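Local coordinates for EGF family domain-containing protein (Toxoplasma gondii, PDB 4Z80) that binds a peptide of the rhoptry neck protein RON2L1 and probably serves host-cell invasion at the moving junction as a divergent AMA-family surface protein, at residues A[142-156]-A[210-222]. Numbering follows the deposited sequence.
Sequences AEVAKSIEGFAMYAG and AFHGKGGHKGYDY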
loop_
_atom_site.group_PDB
_atom_site.type_symbol
_atom_site.label_atom_id
_atom_site.label_comp_id
_atom_site.label_asym_id
_atom_site.label_seq_id
_atom_site.Cartn_x
_atom_site.Cartn_y
_atom_site.Cartn_z
ATOM N N ALA A 142 19.623 11.095 10.870
ATOM C CA ALA A 142 18.457 11.953 11.082
ATOM C C ALA A 142 17.162 11.172 11.325
ATOM O O ALA A 142 16.123 11.762 11.639
ATOM C CB ALA A 142 18.266 12.883 9.894
ATOM N N GLU A 143 17.222 9.852 11.172
ATOM C CA GLU A 143 16.014 9.026 11.150
ATOM C C GLU A 143 15.511 8.662 12.545
ATOM O O GLU A 143 16.248 8.750 13.524
ATOM C CB GLU A 143 16.288 7.759 10.328
ATOM C CG GLU A 143 16.655 8.100 8.877
ATOM C CD GLU A 143 17.035 6.901 8.030
ATOM O OE1 GLU A 143 17.301 5.817 8.593
ATOM O OE2 GLU A 143 17.073 7.053 6.791
ATOM N N VAL A 144 14.242 8.279 12.638
ATOM C CA VAL A 144 13.703 7.821 13.912
ATOM C C VAL A 144 14.559 6.675 14.442
ATOM O O VAL A 144 15.123 5.898 13.666
ATOM C CB VAL A 144 12.222 7.376 13.792
ATOM C CG1 VAL A 144 11.352 8.526 13.305
ATOM C CG2 VAL A 144 12.078 6.175 12.875
ATOM N N ALA A 145 14.668 6.578 15.763
ATOM C CA ALA A 145 15.493 5.552 16.383
ATOM C C ALA A 145 15.049 4.180 15.889
ATOM O O ALA A 145 13.855 3.948 15.711
ATOM C CB ALA A 145 15.397 5.627 17.902
ATOM N N LYS A 146 16.001 3.283 15.661
ATOM C CA LYS A 146 15.663 1.945 15.176
ATOM C C LYS A 146 14.636 1.271 16.090
ATOM O O LYS A 146 13.744 0.561 15.617
ATOM C CB LYS A 146 16.922 1.087 15.057
ATOM C CG LYS A 146 16.679 -0.329 14.524
ATOM C CD LYS A 146 16.080 -0.342 13.123
ATOM C CE LYS A 146 15.952 -1.779 12.604
ATOM N NZ LYS A 146 15.445 -1.864 11.212
ATOM N N SER A 147 14.728 1.524 17.390
ATOM C CA SER A 147 13.838 0.882 18.345
ATOM C C SER A 147 12.386 1.338 18.236
ATOM O O SER A 147 11.509 0.704 18.825
ATOM C CB SER A 147 14.350 1.111 19.770
ATOM O OG SER A 147 14.442 2.501 20.052
ATOM N N ILE A 148 12.121 2.418 17.491
ATOM C CA ILE A 148 10.743 2.832 17.222
ATOM C C ILE A 148 10.408 2.851 15.724
ATOM O O ILE A 148 9.377 3.393 15.331
ATOM C CB ILE A 148 10.429 4.241 17.817
ATOM C CG1 ILE A 148 11.149 5.362 17.057
ATOM C CG2 ILE A 148 10.797 4.288 19.297
ATOM C CD1 ILE A 148 10.504 6.728 17.258
ATOM N N GLU A 149 11.265 2.259 14.899
ATOM C CA GLU A 149 11.035 2.219 13.451
ATOM C C GLU A 149 9.656 1.662 13.118
ATOM O O GLU A 149 9.223 0.674 13.712
ATOM C CB GLU A 149 12.092 1.367 12.749
ATOM C CG GLU A 149 11.939 1.355 11.222
ATOM C CD GLU A 149 12.797 0.314 10.520
ATOM O OE1 GLU A 149 12.981 -0.800 11.061
ATOM O OE2 GLU A 149 13.273 0.603 9.405
ATOM N N GLY A 150 8.985 2.290 12.154
ATOM C CA GLY A 150 7.754 1.772 11.593
ATOM C C GLY A 150 7.946 1.417 10.124
ATOM O O GLY A 150 9.043 1.034 9.700
ATOM N N PHE A 151 6.882 1.580 9.344
ATOM C CA PHE A 151 6.895 1.227 7.923
ATOM C C PHE A 151 6.635 2.406 6.995
ATOM O O PHE A 151 6.630 2.233 5.778
ATOM C CB PHE A 151 5.843 0.149 7.650
ATOM C CG PHE A 151 6.411 -1.207 7.385
ATOM C CD1 PHE A 151 7.275 -1.796 8.287
ATOM C CD2 PHE A 151 6.044 -1.907 6.250
ATOM C CE1 PHE A 151 7.789 -3.052 8.051
ATOM C CE2 PHE A 151 6.546 -3.169 6.013
ATOM C CZ PHE A 151 7.418 -3.739 6.915
ATOM N N ALA A 152 6.411 3.597 7.545
ATOM C CA ALA A 152 6.011 4.726 6.711
ATOM C C ALA A 152 7.193 5.343 5.982
ATOM O O ALA A 152 8.272 5.492 6.534
ATOM C CB ALA A 152 5.316 5.782 7.548
ATOM N N MET A 153 6.972 5.724 4.731
ATOM C CA MET A 153 8.021 6.368 3.954
ATOM C C MET A 153 8.337 7.741 4.545
ATOM O O MET A 153 7.491 8.360 5.193
ATOM C CB MET A 153 7.600 6.484 2.487
ATOM C CG MET A 153 8.677 7.001 1.551
ATOM S SD MET A 153 10.192 6.039 1.704
ATOM C CE MET A 153 11.200 6.830 0.446
ATOM N N TYR A 154 9.566 8.197 4.318
ATOM C CA TYR A 154 9.986 9.537 4.721
ATOM C C TYR A 154 8.986 10.573 4.240
ATOM O O TYR A 154 8.372 10.424 3.185
ATOM C CB TYR A 154 11.385 9.841 4.172
ATOM C CG TYR A 154 12.402 8.782 4.530
ATOM C CD1 TYR A 154 12.824 8.614 5.844
ATOM C CD2 TYR A 154 12.934 7.950 3.561
ATOM C CE1 TYR A 154 13.744 7.641 6.184
ATOM C CE2 TYR A 154 13.867 6.977 3.888
ATOM C CZ TYR A 154 14.265 6.825 5.199
ATOM O OH TYR A 154 15.195 5.855 5.530
ATOM N N ALA A 155 8.820 11.630 5.028
ATOM C CA ALA A 155 7.803 12.630 4.733
ATOM C C ALA A 155 8.050 13.357 3.418
ATOM O O ALA A 155 7.109 13.738 2.724
ATOM C CB ALA A 155 7.731 13.634 5.855
ATOM N N GLY A 156 9.314 13.572 3.095
ATOM C CA GLY A 156 9.674 14.300 1.896
ATOM C C GLY A 156 11.176 14.333 1.737
ATOM O O GLY A 156 11.916 13.804 2.575
ATOM N N ALA A 210 4.370 17.879 3.237
ATOM C CA ALA A 210 4.850 16.506 3.107
ATOM C C ALA A 210 4.471 15.992 1.733
ATOM O O ALA A 210 3.509 16.478 1.143
ATOM C CB ALA A 210 4.252 15.627 4.176
ATOM N N PHE A 211 5.210 15.010 1.218
ATOM C CA PHE A 211 4.823 14.385 -0.047
ATOM C C PHE A 211 3.629 13.430 0.114
ATOM O O PHE A 211 2.996 13.067 -0.876
ATOM C CB PHE A 211 5.988 13.612 -0.667
ATOM C CG PHE A 211 7.126 14.474 -1.167
ATOM C CD1 PHE A 211 7.000 15.854 -1.311
ATOM C CD2 PHE A 211 8.333 13.888 -1.506
ATOM C CE1 PHE A 211 8.064 16.612 -1.786
ATOM C CE2 PHE A 211 9.393 14.644 -1.971
ATOM C CZ PHE A 211 9.257 16.004 -2.110
ATOM N N HIS A 212 3.342 13.021 1.348
ATOM C CA HIS A 212 2.249 12.101 1.649
ATOM C C HIS A 212 1.895 12.209 3.126
ATOM O O HIS A 212 2.697 12.687 3.927
ATOM C CB HIS A 212 2.643 10.664 1.302
ATOM C CG HIS A 212 3.752 10.133 2.148
ATOM N ND1 HIS A 212 3.549 9.194 3.137
ATOM C CD2 HIS A 212 5.071 10.432 2.174
ATOM C CE1 HIS A 212 4.702 8.923 3.724
ATOM N NE2 HIS A 212 5.642 9.665 3.162
ATOM N N GLY A 213 0.693 11.763 3.482
ATOM C CA GLY A 213 0.235 11.794 4.858
ATOM C C GLY A 213 -0.465 13.082 5.226
ATOM O O GLY A 213 -0.408 14.064 4.486
ATOM N N LYS A 214 -1.130 13.067 6.376
ATOM C CA LYS A 214 -1.876 14.227 6.855
ATOM C C LYS A 214 -1.288 14.796 8.143
ATOM O O LYS A 214 -1.883 15.680 8.768
ATOM C CB LYS A 214 -3.344 13.855 7.049
ATOM C CG LYS A 214 -4.064 13.672 5.714
ATOM C CD LYS A 214 -5.565 13.788 5.837
ATOM C CE LYS A 214 -6.206 13.891 4.466
ATOM N NZ LYS A 214 -7.661 14.160 4.543
ATOM N N GLY A 215 -0.111 14.304 8.522
ATOM C CA GLY A 215 0.650 14.874 9.620
ATOM C C GLY A 215 0.442 14.182 10.950
ATOM O O GLY A 215 -0.500 13.399 11.126
ATOM N N GLY A 216 1.340 14.467 11.886
ATOM C CA GLY A 216 1.191 14.023 13.259
ATOM C C GLY A 216 2.009 12.795 13.597
ATOM O O GLY A 216 1.885 12.266 14.698
ATOM N N HIS A 217 2.855 12.360 12.666
ATOM C CA HIS A 217 3.580 11.097 12.814
ATOM C C HIS A 217 5.034 11.303 13.212
ATOM O O HIS A 217 5.599 12.373 12.990
ATOM C CB HIS A 217 3.527 10.305 11.507
ATOM C CG HIS A 217 2.151 10.168 10.942
ATOM N ND1 HIS A 217 1.148 9.480 11.592
ATOM C CD2 HIS A 217 1.606 10.634 9.794
ATOM C CE1 HIS A 217 0.045 9.529 10.865
ATOM N NE2 HIS A 217 0.298 10.221 9.769
ATOM N N LYS A 218 5.643 10.271 13.793
ATOM C CA LYS A 218 7.055 10.310 14.137
ATOM C C LYS A 218 7.905 10.059 12.901
ATOM O O LYS A 218 7.799 9.002 12.270
ATOM C CB LYS A 218 7.368 9.278 15.226
ATOM C CG LYS A 218 6.706 9.597 16.559
ATOM C CD LYS A 218 6.755 8.415 17.522
ATOM C CE LYS A 218 5.713 8.549 18.631
ATOM N NZ LYS A 218 4.316 8.524 18.098
ATOM N N GLY A 219 8.755 11.025 12.560
ATOM C CA GLY A 219 9.544 10.954 11.344
ATOM C C GLY A 219 10.934 11.546 11.489
ATOM O O GLY A 219 11.334 11.999 12.563
ATOM N N TYR A 220 11.679 11.529 10.395
ATOM C CA TYR A 220 13.064 11.956 10.430
ATOM C C TYR A 220 13.154 13.466 10.568
ATOM O O TYR A 220 12.240 14.192 10.189
ATOM C CB TYR A 220 13.820 11.466 9.188
ATOM C CG TYR A 220 13.776 12.312 7.923
ATOM C CD1 TYR A 220 12.668 12.308 7.082
ATOM C CD2 TYR A 220 14.889 13.048 7.533
ATOM C CE1 TYR A 220 12.659 13.045 5.910
ATOM C CE2 TYR A 220 14.888 13.784 6.364
ATOM C CZ TYR A 220 13.771 13.784 5.560
ATOM O OH TYR A 220 13.782 14.514 4.392
ATOM N N ASP A 221 14.254 13.903 11.172
ATOM C CA ASP A 221 14.531 15.317 11.401
ATOM C C ASP A 221 15.135 15.908 10.129
ATOM O O ASP A 221 16.348 15.894 9.940
ATOM C CB ASP A 221 15.466 15.462 12.602
ATOM C CG ASP A 221 15.795 16.907 12.926
ATOM O OD1 ASP A 221 15.240 17.811 12.268
ATOM O OD2 ASP A 221 16.600 17.124 13.855
ATOM N N TYR A 222 14.274 16.407 9.248
ATOM C CA TYR A 222 14.720 16.891 7.948
ATOM C C TYR A 222 15.535 18.164 8.115
ATOM O O TYR A 222 16.437 18.428 7.335
ATOM C CB TYR A 222 13.526 17.155 7.010
ATOM C CG TYR A 222 12.796 18.444 7.317
ATOM C CD1 TYR A 222 13.267 19.664 6.836
ATOM C CD2 TYR A 222 11.654 18.445 8.101
ATOM C CE1 TYR A 222 12.619 20.844 7.137
ATOM C CE2 TYR A 222 10.997 19.618 8.401
ATOM C CZ TYR A 222 11.483 20.815 7.917
ATOM O OH TYR A 222 10.828 21.987 8.216
#
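Tyr220 reaches across to the loop 142-156 and gives its hydroxyl to the carbonyl of Gly156, OH to O 2.7 Å, coming from above the carbonyl plane. With chi1 at 86°, CG is tucked over its own backbone, flanked by N and C, which brings the CD2 edge of the ring to Ala142 CB and its CD1/CE1 side to Tyr154 CB. The edge of Tyr154 turns toward the face of Tyr220 in an offset edge-to-face pair, planes at 80°. The Tyr154 hydroxyl, whose stronger polar partner is Ala123, also bonds weakly to Glu143 OE2, which Val125 N bonds as well.

Further along, the imidazole of His212 spends one N-H on two carbonyls lying in its ring plane: NE2 is 2.8 Å from Tyr154 O, and a weak, bent bond runs to Met153 O. Gly156 CA packs over one face of the Phe211 ring, a CH-pi contact. Backbone bonds join Phe211 N to Ala155 O and Asp221 N to Ala142 O. Val144 CG1 rests on the Gly219 carbonyl carbon at 3.5 Å.

The mostly buried contact thus links the long loop between strands 101-104 and 160-161 to strand 218-219, which pairs antiparallel with strand 238-239, while His212 also touches Arg290 and Leu291 of strand 289-291.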